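Local structure of Plm1 (Streptomyces sp. HK803, 4HXY) at residues E10-L15 against W169-V174; S90-V95 against L128-E133; A103-A108 against D343-R348. The protein probably uses NADPH to reduce the beta-keto group of a polyketide intermediate, as the ketoreductase domain of the first module in phoslactomycin biosynthesis. One frame throughout, in Å; residues are numbered along the deposited sequence.

Interaction 1: E10-L15 against W169-V174; sequences ETWRQL and WARRLV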
ATOM      1  N   GLU A  10       8.581   4.261  -6.659  1.00  9.06           N
ATOM      2  CA  GLU A  10       9.582   3.439  -6.013  1.00  9.20           C
ATOM      3  C   GLU A  10      10.670   3.050  -7.012  1.00  9.69           C
ATOM      4  O   GLU A  10      10.391   2.766  -8.189  1.00  9.90           O
ATOM      5  CB  GLU A  10       8.921   2.169  -5.467  1.00 10.27           C
ATOM      6  CG  GLU A  10       9.855   1.257  -4.724  1.00 11.43           C
ATOM      7  CD  GLU A  10       9.267  -0.125  -4.484  1.00 12.73           C
ATOM      8  OE1 GLU A  10       8.866  -0.399  -3.344  1.00 13.20           O
ATOM      9  OE2 GLU A  10       9.211  -0.936  -5.438  1.00 13.16           O
ATOM     10  N   THR A  11      11.920   3.045  -6.561  1.00  8.45           N
ATOM     11  CA  THR A  11      13.008   2.452  -7.319  1.00  8.85           C
ATOM     12  C   THR A  11      14.004   1.847  -6.320  1.00  8.97           C
ATOM     13  O   THR A  11      13.818   1.962  -5.108  1.00  9.09           O
ATOM     14  CB  THR A  11      13.678   3.482  -8.269  1.00  8.87           C
ATOM     15  OG1 THR A  11      14.562   2.800  -9.165  1.00 11.29           O
ATOM     16  CG2 THR A  11      14.460   4.527  -7.470  1.00  9.13           C
ATOM     17  N   TRP A  12      15.031   1.166  -6.817  1.00  8.82           N
ATOM     18  CA  TRP A  12      15.971   0.440  -5.975  1.00  9.72           C
ATOM     19  C   TRP A  12      17.388   0.731  -6.425  1.00 10.52           C
ATOM     20  O   TRP A  12      17.659   0.812  -7.639  1.00 12.14           O
ATOM     21  CB  TRP A  12      15.694  -1.067  -5.994  1.00  8.58           C
ATOM     22  CG  TRP A  12      14.371  -1.394  -5.397  1.00  8.68           C
ATOM     23  CD1 TRP A  12      13.142  -1.296  -6.012  1.00  7.80           C
ATOM     24  CD2 TRP A  12      14.108  -1.832  -4.060  1.00  7.27           C
ATOM     25  NE1 TRP A  12      12.147  -1.639  -5.138  1.00  8.97           N
ATOM     26  CE2 TRP A  12      12.707  -1.973  -3.935  1.00  6.71           C
ATOM     27  CE3 TRP A  12      14.912  -2.121  -2.960  1.00  7.84           C
ATOM     28  CZ2 TRP A  12      12.103  -2.399  -2.753  1.00  8.99           C
ATOM     29  CZ3 TRP A  12      14.310  -2.566  -1.787  1.00  8.33           C
ATOM     30  CH2 TRP A  12      12.913  -2.693  -1.699  1.00  7.62           C
ATOM     31  N   ARG A  13      18.252   0.956  -5.443  1.00 10.99           N
ATOM     32  CA  ARG A  13      19.674   1.239  -5.649  1.00 12.32           C
ATOM     33  C   ARG A  13      20.465   0.027  -5.225  1.00 12.44           C
ATOM     34  O   ARG A  13      20.358  -0.429  -4.076  1.00 11.13           O
ATOM     35  CB  ARG A  13      20.084   2.442  -4.806  1.00 13.00           C
ATOM     36  CG  ARG A  13      21.580   2.643  -4.574  1.00 14.76           C
ATOM     37  CD  ARG A  13      22.317   2.987  -5.847  1.00 17.45           C
ATOM     38  NE  ARG A  13      23.759   3.098  -5.621  1.00 19.23           N
ATOM     39  CZ  ARG A  13      24.644   3.326  -6.588  1.00 21.81           C
ATOM     40  NH1 ARG A  13      24.225   3.492  -7.835  1.00 21.88           N
ATOM     41  NH2 ARG A  13      25.947   3.403  -6.304  1.00 22.39           N
ATOM     42  N   GLN A  14      21.290  -0.485  -6.132  1.00 13.71           N
ATOM     43  CA  GLN A  14      22.154  -1.600  -5.786  1.00 15.46           C
ATOM     44  C   GLN A  14      23.303  -1.073  -4.931  1.00 16.55           C
ATOM     45  O   GLN A  14      24.013  -0.147  -5.348  1.00 16.47           O
ATOM     46  CB  GLN A  14      22.674  -2.274  -7.057  1.00 15.97           C
ATOM     47  CG  GLN A  14      23.273  -3.641  -6.788  1.00 18.61           C
ATOM     48  CD  GLN A  14      23.849  -4.292  -8.030  1.00 23.10           C
ATOM     49  OE1 GLN A  14      23.611  -3.844  -9.149  1.00 26.05           O
ATOM     50  NE2 GLN A  14      24.615  -5.359  -7.831  1.00 26.77           N
ATOM     51  N   LEU A  15      23.485  -1.637  -3.735  1.00 17.88           N
ATOM     52  CA  LEU A  15      24.546  -1.198  -2.824  1.00 19.81           C
ATOM     53  C   LEU A  15      25.838  -1.906  -3.201  1.00 22.00           C
ATOM     54  O   LEU A  15      25.797  -3.023  -3.672  1.00 23.61           O
ATOM     55  CB  LEU A  15      24.178  -1.467  -1.364  1.00 19.67           C
ATOM     56  CG  LEU A  15      22.887  -0.768  -0.906  1.00 18.69           C
ATOM     57  CD1 LEU A  15      22.569  -1.055   0.544  1.00 19.96           C
ATOM     58  CD2 LEU A  15      22.971   0.733  -1.133  1.00 17.43           C
ATOM     59  N   TRP A 169      19.969  -4.450  -2.276  1.00  9.70           N
ATOM     60  CA  TRP A 169      19.332  -3.325  -2.950  1.00  8.87           C
ATOM     61  C   TRP A 169      18.578  -2.517  -1.904  1.00  8.18           C
ATOM     62  O   TRP A 169      17.993  -3.096  -0.994  1.00  8.73           O
ATOM     63  CB  TRP A 169      18.340  -3.803  -4.002  1.00  8.76           C
ATOM     64  CG  TRP A 169      18.964  -4.503  -5.171  1.00  9.40           C
ATOM     65  CD1 TRP A 169      19.471  -5.761  -5.200  1.00 10.17           C
ATOM     66  CD2 TRP A 169      19.134  -3.969  -6.491  1.00 10.82           C
ATOM     67  NE1 TRP A 169      19.968  -6.046  -6.451  1.00 12.35           N
ATOM     68  CE2 TRP A 169      19.752  -4.969  -7.267  1.00 12.12           C
ATOM     69  CE3 TRP A 169      18.825  -2.744  -7.090  1.00 11.67           C
ATOM     70  CZ2 TRP A 169      20.089  -4.773  -8.608  1.00 14.04           C
ATOM     71  CZ3 TRP A 169      19.113  -2.563  -8.422  1.00 12.98           C
ATOM     72  CH2 TRP A 169      19.760  -3.570  -9.167  1.00 15.58           C
ATOM     73  N   ALA A 170      18.614  -1.193  -2.034  1.00  6.89           N
ATOM     74  CA  ALA A 170      17.958  -0.284  -1.083  1.00  6.55           C
ATOM     75  C   ALA A 170      16.863   0.513  -1.755  1.00  6.42           C
ATOM     76  O   ALA A 170      17.041   1.021  -2.878  1.00  6.12           O
ATOM     77  CB  ALA A 170      18.989   0.662  -0.444  1.00  5.69           C
ATOM     78  N   ARG A 171      15.743   0.642  -1.045  1.00  5.91           N
ATOM     79  CA  ARG A 171      14.523   1.289  -1.583  1.00  5.13           C
ATOM     80  C   ARG A 171      14.651   2.804  -1.596  1.00  5.54           C
ATOM     81  O   ARG A 171      15.171   3.399  -0.642  1.00  5.56           O
ATOM     82  CB  ARG A 171      13.325   0.900  -0.735  1.00  3.99           C
ATOM     83  CG  ARG A 171      11.992   1.230  -1.355  1.00  4.22           C
ATOM     84  CD  ARG A 171      10.864   0.567  -0.614  1.00  5.66           C
ATOM     85  NE  ARG A 171       9.555   1.014  -1.100  1.00  6.08           N
ATOM     86  CZ  ARG A 171       8.828   1.989  -0.569  1.00  5.49           C
ATOM     87  NH1 ARG A 171       9.261   2.677   0.489  1.00  5.93           N
ATOM     88  NH2 ARG A 171       7.666   2.293  -1.134  1.00  6.33           N
ATOM     89  N   ARG A 172      14.179   3.402  -2.685  1.00  5.55           N
ATOM     90  CA  ARG A 172      14.185   4.850  -2.862  1.00  6.28           C
ATOM     91  C   ARG A 172      12.878   5.321  -3.461  1.00  6.73           C
ATOM     92  O   ARG A 172      12.179   4.543  -4.141  1.00  7.76           O
ATOM     93  CB  ARG A 172      15.288   5.242  -3.819  1.00  6.73           C
ATOM     94  CG  ARG A 172      16.688   4.837  -3.380  1.00  6.48           C
ATOM     95  CD  ARG A 172      17.144   5.655  -2.216  1.00  6.37           C
ATOM     96  NE  ARG A 172      18.525   5.323  -1.848  1.00  7.75           N
ATOM     97  CZ  ARG A 172      18.908   4.615  -0.786  1.00  8.83           C
ATOM     98  NH1 ARG A 172      18.022   4.116   0.066  1.00  8.23           N
ATOM     99  NH2 ARG A 172      20.213   4.416  -0.555  1.00  9.75           N
ATOM    100  N   LEU A 173      12.536   6.580  -3.204  1.00  7.32           N
ATOM    101  CA  LEU A 173      11.379   7.230  -3.818  1.00  7.32           C
ATOM    102  C   LEU A 173      11.921   8.355  -4.662  1.00  8.24           C
ATOM    103  O   LEU A 173      12.677   9.186  -4.153  1.00  9.16           O
ATOM    104  CB  LEU A 173      10.413   7.757  -2.743  1.00  7.44           C
ATOM    105  CG  LEU A 173       9.031   8.346  -3.065  1.00  9.92           C
ATOM    106  CD1 LEU A 173       9.156   9.804  -3.492  1.00  8.70           C
ATOM    107  CD2 LEU A 173       8.260   7.468  -4.105  1.00  8.85           C
ATOM    108  N   VAL A 174      11.630   8.320  -5.958  1.00  7.68           N
ATOM    109  CA  VAL A 174      12.141   9.319  -6.908  1.00  8.20           C
ATOM    110  C   VAL A 174      11.033   9.879  -7.799  1.00  7.87           C
ATOM    111  O   VAL A 174       9.970   9.285  -7.946  1.00  7.91           O
ATOM    112  CB  VAL A 174      13.230   8.730  -7.798  1.00  7.95           C
ATOM    113  CG1 VAL A 174      14.473   8.383  -6.951  1.00  8.27           C
ATOM    114  CG2 VAL A 174      12.706   7.525  -8.599  1.00  8.50           C
TER
HETATM  115  O   HOH W   1       5.983   0.644  -2.784  1.00 12.50           O
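Two indole rings lie on one face of an antiparallel strand pair, each covered by a side chain of the opposite strand. CB of Arg-171 sits over the six-membered ring of Trp-12, 3.8 Å from its centroid, while the backbone carbonyl of Trp-169 meets that ring at its edge. In the reverse sense, CB of Gln-14 lies almost straight above the six-membered ring of Trp-169, 3.6 Å from its centroid, and the backbone of Trp-12 reaches the edge of this second indole. The strands, 6-14 and 167-175, belong to the structural part that modular polyketide ketoreductases carry beside their catalytic Rossmann part; strand 6-14 also pairs with 408-412, consistent with a link between the two.

Gln-14, extended beyond CG, carries its amide over the Trp-169 ring, the two planes 18° apart; its NE2 is held by Gln-167. CB of Trp-12 touches CE3 of Trp-169 at 3.7 Å. Thr-11 and Arg-172, and Arg-13 and Ala-170, form the hydrogen-bonded pairs, the straightest link being Arg-13 N to Ala-170 O at 2.8 Å. On the opposite face, CG2 of Thr-11 packs on CG2 of Val-174.

Arg-171 runs extended from CG to NE across the Trp-12 ring to Glu-10, whose CG is anti to its backbone N. Carboxylate and guanidinium stand nearly perpendicular. Trp-12 NE1 donates to Glu-10 OE2 from above the carboxylate plane, and a water links OE1 to Arg-171 NH2. Glu-10 OE1 receives Arg-171 NE through its anti lone pair, in the guanidinium plane, in a 2.7 Å salt bridge.

Interaction 2: S90-V95 against L128-E133; sequences SRAVGV and LVDLPE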
ATOM      1  N   SER A  90       9.498 -12.402   2.179  1.00  8.98           N
ATOM      2  CA  SER A  90       9.799 -12.856   0.821  1.00 10.28           C
ATOM      3  C   SER A  90       8.624 -12.508  -0.102  1.00 10.68           C
ATOM      4  O   SER A  90       7.456 -12.508   0.321  1.00 10.57           O
ATOM      5  CB  SER A  90      10.090 -14.369   0.802  1.00 10.82           C
ATOM      6  OG  SER A  90       8.921 -15.073   1.141  1.00 13.69           O
ATOM      7  N   ARG A  91       8.951 -12.138  -1.341  1.00 11.16           N
ATOM      8  CA  ARG A  91       7.980 -11.778  -2.376  1.00 12.09           C
ATOM      9  C   ARG A  91       7.205 -10.488  -2.032  1.00 11.69           C
ATOM     10  O   ARG A  91       6.163 -10.250  -2.597  1.00 12.50           O
ATOM     11  CB  ARG A  91       6.990 -12.938  -2.655  1.00 13.05           C
ATOM     12  CG  ARG A  91       7.633 -14.257  -3.148  1.00 16.59           C
ATOM     13  CD  ARG A  91       6.638 -15.431  -3.117  1.00 19.78           C
ATOM     14  NE  ARG A  91       5.469 -15.189  -3.955  1.00 24.23           N
ATOM     15  CZ  ARG A  91       4.240 -15.663  -3.744  1.00 27.37           C
ATOM     16  NH1 ARG A  91       3.959 -16.426  -2.692  1.00 26.85           N
ATOM     17  NH2 ARG A  91       3.267 -15.350  -4.599  1.00 29.47           N
ATOM     18  N   ALA A  92       7.753  -9.649  -1.147  1.00 10.66           N
ATOM     19  CA  ALA A  92       7.014  -8.494  -0.623  1.00 10.80           C
ATOM     20  C   ALA A  92       7.187  -7.237  -1.493  1.00 10.51           C
ATOM     21  O   ALA A  92       6.337  -6.345  -1.468  1.00 10.73           O
ATOM     22  CB  ALA A  92       7.407  -8.218   0.831  1.00 10.81           C
ATOM     23  N   VAL A  93       8.272  -7.200  -2.260  1.00 10.45           N
ATOM     24  CA  VAL A  93       8.664  -6.055  -3.091  1.00 10.56           C
ATOM     25  C   VAL A  93       9.146  -6.523  -4.465  1.00 11.26           C
ATOM     26  O   VAL A  93       9.619  -7.664  -4.624  1.00 12.04           O
ATOM     27  CB  VAL A  93       9.776  -5.194  -2.399  1.00 10.76           C
ATOM     28  CG1 VAL A  93       9.279  -4.641  -1.062  1.00 10.72           C
ATOM     29  CG2 VAL A  93      11.066  -5.978  -2.176  1.00 10.54           C
ATOM     30  N   GLY A  94       9.017  -5.624  -5.435  1.00 12.21           N
ATOM     31  CA  GLY A  94       9.457  -5.864  -6.812  1.00 13.96           C
ATOM     32  C   GLY A  94      10.637  -4.956  -7.057  1.00 14.36           C
ATOM     33  O   GLY A  94      10.468  -3.752  -7.223  1.00 15.00           O
ATOM     34  N   VAL A  95      11.839  -5.520  -7.056  1.00 15.99           N
ATOM     35  CA  VAL A  95      13.046  -4.718  -7.279  1.00 17.17           C
ATOM     36  C   VAL A  95      13.207  -4.250  -8.734  1.00 19.87           C
ATOM     37  O   VAL A  95      13.825  -3.217  -8.993  1.00 20.92           O
ATOM     38  CB  VAL A  95      14.301  -5.456  -6.815  1.00 17.00           C
ATOM     39  CG1 VAL A  95      15.535  -4.651  -7.160  1.00 16.97           C
ATOM     40  CG2 VAL A  95      14.225  -5.706  -5.313  1.00 15.13           C
ATOM     41  N   LEU A 128      13.486  -3.520   7.364  1.00  6.24           N
ATOM     42  CA  LEU A 128      12.846  -4.559   6.552  1.00  5.84           C
ATOM     43  C   LEU A 128      13.859  -5.116   5.568  1.00  6.48           C
ATOM     44  O   LEU A 128      14.603  -4.351   4.946  1.00  5.81           O
ATOM     45  CB  LEU A 128      11.667  -3.961   5.771  1.00  6.09           C
ATOM     46  CG  LEU A 128      10.473  -3.551   6.626  1.00  5.02           C
ATOM     47  CD1 LEU A 128       9.683  -2.333   6.061  1.00  5.39           C
ATOM     48  CD2 LEU A 128       9.561  -4.770   6.789  1.00  8.55           C
ATOM     49  N   VAL A 129      13.898  -6.447   5.441  1.00  6.24           N
ATOM     50  CA  VAL A 129      14.697  -7.107   4.416  1.00  7.02           C
ATOM     51  C   VAL A 129      13.880  -8.158   3.690  1.00  7.67           C
ATOM     52  O   VAL A 129      13.382  -9.090   4.309  1.00  9.13           O
ATOM     53  CB  VAL A 129      15.956  -7.763   4.972  1.00  7.39           C
ATOM     54  CG1 VAL A 129      16.862  -8.207   3.797  1.00  7.94           C
ATOM     55  CG2 VAL A 129      16.715  -6.809   5.912  1.00  7.20           C
ATOM     56  N   ASP A 130      13.767  -8.010   2.372  1.00  7.87           N
ATOM     57  CA  ASP A 130      13.038  -8.968   1.549  1.00  8.16           C
ATOM     58  C   ASP A 130      14.041  -9.961   0.929  1.00  8.86           C
ATOM     59  O   ASP A 130      14.986  -9.560   0.252  1.00  9.76           O
ATOM     60  CB  ASP A 130      12.210  -8.281   0.476  1.00  8.10           C
ATOM     61  CG  ASP A 130      11.292  -9.256  -0.243  1.00  8.63           C
ATOM     62  OD1 ASP A 130      10.262  -9.690   0.354  1.00  8.38           O
ATOM     63  OD2 ASP A 130      11.608  -9.580  -1.401  1.00  9.50           O
ATOM     64  N   LEU A 131      13.841 -11.243   1.188  1.00  9.14           N
ATOM     65  CA  LEU A 131      14.775 -12.273   0.765  1.00  9.39           C
ATOM     66  C   LEU A 131      14.115 -13.146  -0.295  1.00 10.00           C
ATOM     67  O   LEU A 131      12.901 -13.209  -0.386  1.00  9.86           O
ATOM     68  CB  LEU A 131      15.145 -13.171   1.954  1.00  9.68           C
ATOM     69  CG  LEU A 131      15.740 -12.474   3.176  1.00 10.61           C
ATOM     70  CD1 LEU A 131      15.992 -13.496   4.253  1.00 12.05           C
ATOM     71  CD2 LEU A 131      17.012 -11.728   2.835  1.00 10.03           C
ATOM     72  N   PRO A 132      14.928 -13.819  -1.106  1.00 11.02           N
ATOM     73  CA  PRO A 132      14.348 -14.838  -1.969  1.00 11.99           C
ATOM     74  C   PRO A 132      13.683 -15.921  -1.146  1.00 12.02           C
ATOM     75  O   PRO A 132      14.016 -16.108   0.023  1.00 12.10           O
ATOM     76  CB  PRO A 132      15.568 -15.435  -2.673  1.00 11.57           C
ATOM     77  CG  PRO A 132      16.656 -14.457  -2.502  1.00 13.78           C
ATOM     78  CD  PRO A 132      16.390 -13.772  -1.206  1.00 11.46           C
ATOM     79  N   GLU A 133      12.737 -16.617  -1.770  0.50 12.62           N
ATOM     80  CA  GLU A 133      12.048 -17.736  -1.143  0.50 13.30           C
ATOM     81  C   GLU A 133      13.041 -18.812  -0.695  0.50 13.12           C
ATOM     82  O   GLU A 133      13.035 -19.232   0.466  0.50 13.47           O
ATOM     83  CB  GLU A 133      11.032 -18.331  -2.120  0.50 13.80           C
ATOM     84  CG  GLU A 133       9.743 -17.543  -2.289  0.50 15.53           C
ATOM     85  CD  GLU A 133       8.624 -18.044  -1.382  0.50 18.39           C
ATOM     86  OE1 GLU A 133       7.754 -18.801  -1.874  0.50 20.58           O
ATOM     87  OE2 GLU A 133       8.619 -17.695  -0.181  0.50 19.84           O
TER
HETATM   88  O   HOH W   2      11.584 -12.123  -2.333  1.00 12.31           O
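The 90-95 chain leaves the line of strand 85-90: CA of Ser-90 is 5.0 Å from CA of Leu-131, but Arg-91 then takes up a left-handed conformation (phi 66°), and the chain bends over the carboxylate of Asp-130. That side chain, with CG anti to its own backbone N, points into the turn. Its OD1 accepts Ala-92 N at 2.9 Å, the donor standing above the carboxylate plane, and takes a second bond from Thr-89 OG1. OD2 is committed to Arg-164 in a salt bridge and to a water 2.7 Å from it. The same water takes the N-H of Arg-91 and donates to Leu-131 O, so it bridges the two backbones.

The parallel strands 85-90 and 125-131 are joined through helix 105-120, as in the Rossmann-like structural half of such ketoreductases, and the contact lies toward their C-terminal ends. An alanine in place of Asp-130 would remove both carboxylate oxygens and would probably loosen the turn at Ala-92 and leave Arg-164 without this buried counter-charge. CG2 of Val-93 lies against CB of Asp-130 at 3.7 Å.

Toward the surface, Ser-90 OG donates to Glu-133 OE2 at 3.0 Å. Glu-133, bent at chi2, curls back so that its carboxyl carbon rests on CD of Arg-91, 3.7 Å away. The charged ends stay further apart, and Arg-91 NE bonds instead to Ala-102 O.

Interaction 3: A103-A108 against D343-R348; sequences ADVRAA and DALARR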
ATOM      1  N   ALA A 103       4.462 -11.361  -7.228  1.00 19.63           N
ATOM      2  CA  ALA A 103       3.985 -10.550  -6.095  1.00 18.85           C
ATOM      3  C   ALA A 103       3.194 -11.374  -5.076  1.00 17.83           C
ATOM      4  O   ALA A 103       2.357 -12.236  -5.461  1.00 18.82           O
ATOM      5  CB  ALA A 103       3.141  -9.368  -6.607  1.00 18.51           C
ATOM      6  N   ASP A 104       3.481 -11.150  -3.787  1.00 15.45           N
ATOM      7  CA  ASP A 104       2.720 -11.730  -2.686  1.00 13.75           C
ATOM      8  C   ASP A 104       2.007 -10.547  -2.044  1.00 11.89           C
ATOM      9  O   ASP A 104       2.654  -9.681  -1.447  1.00 10.33           O
ATOM     10  CB  ASP A 104       3.660 -12.423  -1.685  1.00 14.04           C
ATOM     11  CG  ASP A 104       2.948 -13.022  -0.477  1.00 17.20           C
ATOM     12  OD1 ASP A 104       1.872 -12.562  -0.051  1.00 17.49           O
ATOM     13  OD2 ASP A 104       3.528 -13.970   0.107  1.00 23.86           O
ATOM     14  N   VAL A 105       0.685 -10.496  -2.204  1.00  9.63           N
ATOM     15  CA  VAL A 105      -0.089  -9.336  -1.760  1.00  8.90           C
ATOM     16  C   VAL A 105       0.010  -9.178  -0.249  1.00  9.36           C
ATOM     17  O   VAL A 105       0.238  -8.079   0.257  1.00  8.92           O
ATOM     18  CB  VAL A 105      -1.555  -9.450  -2.237  1.00  8.36           C
ATOM     19  CG1 VAL A 105      -2.479  -8.441  -1.523  1.00  8.92           C
ATOM     20  CG2 VAL A 105      -1.606  -9.302  -3.756  1.00  8.00           C
ATOM     21  N   ARG A 106      -0.145 -10.272   0.482  1.00  8.85           N
ATOM     22  CA  ARG A 106      -0.135 -10.178   1.943  1.00 10.41           C
ATOM     23  C   ARG A 106       1.244  -9.811   2.506  1.00  8.84           C
ATOM     24  O   ARG A 106       1.344  -9.061   3.474  1.00  9.30           O
ATOM     25  CB  ARG A 106      -0.703 -11.446   2.552  1.00 10.74           C
ATOM     26  CG  ARG A 106      -2.185 -11.559   2.200  1.00 15.25           C
ATOM     27  CD  ARG A 106      -2.879 -12.656   2.946  1.00 19.69           C
ATOM     28  NE  ARG A 106      -4.213 -12.931   2.406  1.00 22.53           N
ATOM     29  CZ  ARG A 106      -5.305 -12.174   2.577  1.00 24.21           C
ATOM     30  NH1 ARG A 106      -6.452 -12.564   2.039  1.00 24.00           N
ATOM     31  NH2 ARG A 106      -5.280 -11.040   3.277  1.00 24.56           N
ATOM     32  N   ALA A 107       2.300 -10.298   1.879  1.00  8.17           N
ATOM     33  CA  ALA A 107       3.647  -9.969   2.315  1.00  7.64           C
ATOM     34  C   ALA A 107       3.943  -8.484   2.169  1.00  7.15           C
ATOM     35  O   ALA A 107       4.663  -7.888   2.990  1.00  7.12           O
ATOM     36  CB  ALA A 107       4.689 -10.772   1.539  1.00  8.30           C
ATOM     37  N   ALA A 108       3.427  -7.886   1.095  1.00  6.90           N
ATOM     38  CA  ALA A 108       3.580  -6.442   0.872  1.00  6.14           C
ATOM     39  C   ALA A 108       3.018  -5.604   2.029  1.00  5.52           C
ATOM     40  O   ALA A 108       3.566  -4.546   2.365  1.00  4.81           O
ATOM     41  CB  ALA A 108       2.933  -6.028  -0.482  1.00  6.34           C
ATOM     42  N   ASP A 343      -0.973  -1.942  -3.952  1.00  6.42           N
ATOM     43  CA  ASP A 343       0.070  -1.743  -4.948  1.00  6.46           C
ATOM     44  C   ASP A 343       0.571  -3.101  -5.411  1.00  6.14           C
ATOM     45  O   ASP A 343       0.820  -3.298  -6.598  1.00  6.43           O
ATOM     46  CB  ASP A 343       1.214  -0.897  -4.367  1.00  7.20           C
ATOM     47  CG  ASP A 343       0.746   0.473  -3.873  1.00 11.55           C
ATOM     48  OD1 ASP A 343      -0.371   0.915  -4.247  1.00 12.60           O
ATOM     49  OD2 ASP A 343       1.504   1.143  -3.109  1.00 12.33           O
ATOM     50  N   ALA A 344       0.686  -4.055  -4.480  1.00  5.88           N
ATOM     51  CA  ALA A 344       1.157  -5.399  -4.838  1.00  5.42           C
ATOM     52  C   ALA A 344       0.150  -6.151  -5.684  1.00  5.29           C
ATOM     53  O   ALA A 344       0.541  -6.866  -6.590  1.00  6.23           O
ATOM     54  CB  ALA A 344       1.513  -6.226  -3.614  1.00  6.18           C
ATOM     55  N   LEU A 345      -1.137  -5.982  -5.382  1.00  5.19           N
ATOM     56  CA  LEU A 345      -2.181  -6.644  -6.152  1.00  4.62           C
ATOM     57  C   LEU A 345      -2.150  -6.148  -7.601  1.00  5.17           C
ATOM     58  O   LEU A 345      -2.297  -6.957  -8.512  1.00  5.11           O
ATOM     59  CB  LEU A 345      -3.552  -6.396  -5.547  1.00  4.66           C
ATOM     60  CG  LEU A 345      -4.721  -6.974  -6.320  1.00  6.73           C
ATOM     61  CD1 LEU A 345      -4.599  -8.484  -6.481  1.00  5.26           C
ATOM     62  CD2 LEU A 345      -6.011  -6.559  -5.611  1.00  6.91           C
ATOM     63  N   ALA A 346      -1.952  -4.849  -7.829  1.00  5.11           N
ATOM     64  CA  ALA A 346      -1.872  -4.372  -9.202  1.00  5.82           C
ATOM     65  C   ALA A 346      -0.717  -5.053  -9.929  1.00  6.16           C
ATOM     66  O   ALA A 346      -0.866  -5.453 -11.082  1.00  7.22           O
ATOM     67  CB  ALA A 346      -1.766  -2.855  -9.283  1.00  6.32           C
ATOM     68  N   ARG A 347       0.439  -5.164  -9.272  1.00  6.49           N
ATOM     69  CA  ARG A 347       1.592  -5.852  -9.881  1.00  7.64           C
ATOM     70  C   ARG A 347       1.252  -7.310 -10.193  1.00  7.21           C
ATOM     71  O   ARG A 347       1.592  -7.823 -11.261  1.00  7.22           O
ATOM     72  CB  ARG A 347       2.819  -5.782  -8.968  1.00  8.33           C
ATOM     73  CG  ARG A 347       3.409  -4.411  -8.852  1.00 13.03           C
ATOM     74  CD  ARG A 347       4.795  -4.389  -8.209  1.00 18.44           C
ATOM     75  NE  ARG A 347       4.746  -4.645  -6.771  1.00 22.75           N
ATOM     76  CZ  ARG A 347       5.122  -5.773  -6.169  1.00 23.75           C
ATOM     77  NH1 ARG A 347       5.622  -6.806  -6.864  1.00 25.62           N
ATOM     78  NH2 ARG A 347       5.013  -5.855  -4.844  1.00 24.83           N
ATOM     79  N   ARG A 348       0.588  -7.959  -9.254  1.00  6.47           N
ATOM     80  CA  ARG A 348       0.232  -9.369  -9.380  1.00  7.13           C
ATOM     81  C   ARG A 348      -0.690  -9.582 -10.572  1.00  7.61           C
ATOM     82  O   ARG A 348      -0.489 -10.501 -11.383  1.00  6.63           O
ATOM     83  CB  ARG A 348      -0.407  -9.895  -8.096  1.00  6.94           C
ATOM     84  CG  ARG A 348      -0.550 -11.396  -8.052  1.00  8.42           C
ATOM     85  CD  ARG A 348      -1.278 -11.851  -6.812  1.00  9.12           C
ATOM     86  NE  ARG A 348      -2.728 -11.679  -6.922  1.00 10.72           N
ATOM     87  CZ  ARG A 348      -3.604 -12.045  -5.994  1.00 11.31           C
ATOM     88  NH1 ARG A 348      -3.196 -12.579  -4.851  1.00 11.83           N
ATOM     89  NH2 ARG A 348      -4.901 -11.889  -6.215  1.00 11.46           N
TER
HETATM   90  O   HOH W   3       4.508  -8.111  -3.480  1.00 21.42           O
HETATM   91  O   HOH W   4      -0.554 -12.864  -3.568  1.00 10.62           O
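The start of helix 105-120, from the structural half of the ketoreductase, packs here against helix 333-351 of the Rossmann-type catalytic half, in a largely apolar helix-to-helix interface. Asp-104 occupies the N-cap position. With CG anti to its backbone N, its OD1 accepts Ala-107 N at 3.0 Å, the donor lying well above the carboxylate plane, and so satisfies an amide of the first turn.

Small side chains let the backbones come near. CB of Ala-108 and CB of Ala-344 meet tip to tip at 3.4 Å, tighter than usual for two carbons, which leaves little room for anything larger at either position. CB of Ala-344 also faces CA of Val-105. One methyl, CG2 of Val-105, adds two more contacts: it rests on CA of Leu-345 at 3.6 Å, and it lies over one face of the Arg-348 guanidinium.

Ala-103 fits between two arginines, its CB 3.6 Å from Arg-347 NH1 and 3.9 Å from Arg-348 CB. Both arginines bend at chi3, and their polar links to the other segment each pass through one water. A water accepts from Arg-347 NH2 at 2.7 Å and donates to the carbonyl O of Asp-104. Arg-348 also makes a salt bridge through NH2 to Asp-308, on the neighbouring helix 290-310, which fixes the guanidinium beside Val-105. Its NH1 donates to a second water in the guanidinium plane, 3.0 Å away, and that water also accepts the backbone N-H of Val-105.

Interaction 3 is the most buried, its centre about 9 Å from the centre of the chain, whereas interactions 1 and 2 are partly buried and share a side of the molecule. Interactions 1 and 2 touch: the Trp-12 ring packs on Val-93, the turn of 90-95 lying over the indole-bearing strand face. Interactions 2 and 3 meet too, Arg-91 O approaching Asp-104 N in a probable hydrogen bond, so the turn runs on toward the capped helix. Their chemistry differs: strand pairing, aromatic faces and a salt bridge in interaction 1; a buried carboxylate gripped by a backbone amide, a hydroxyl, an arginine and a water in interaction 2; methyl packing with water-bridged arginines in interaction 3.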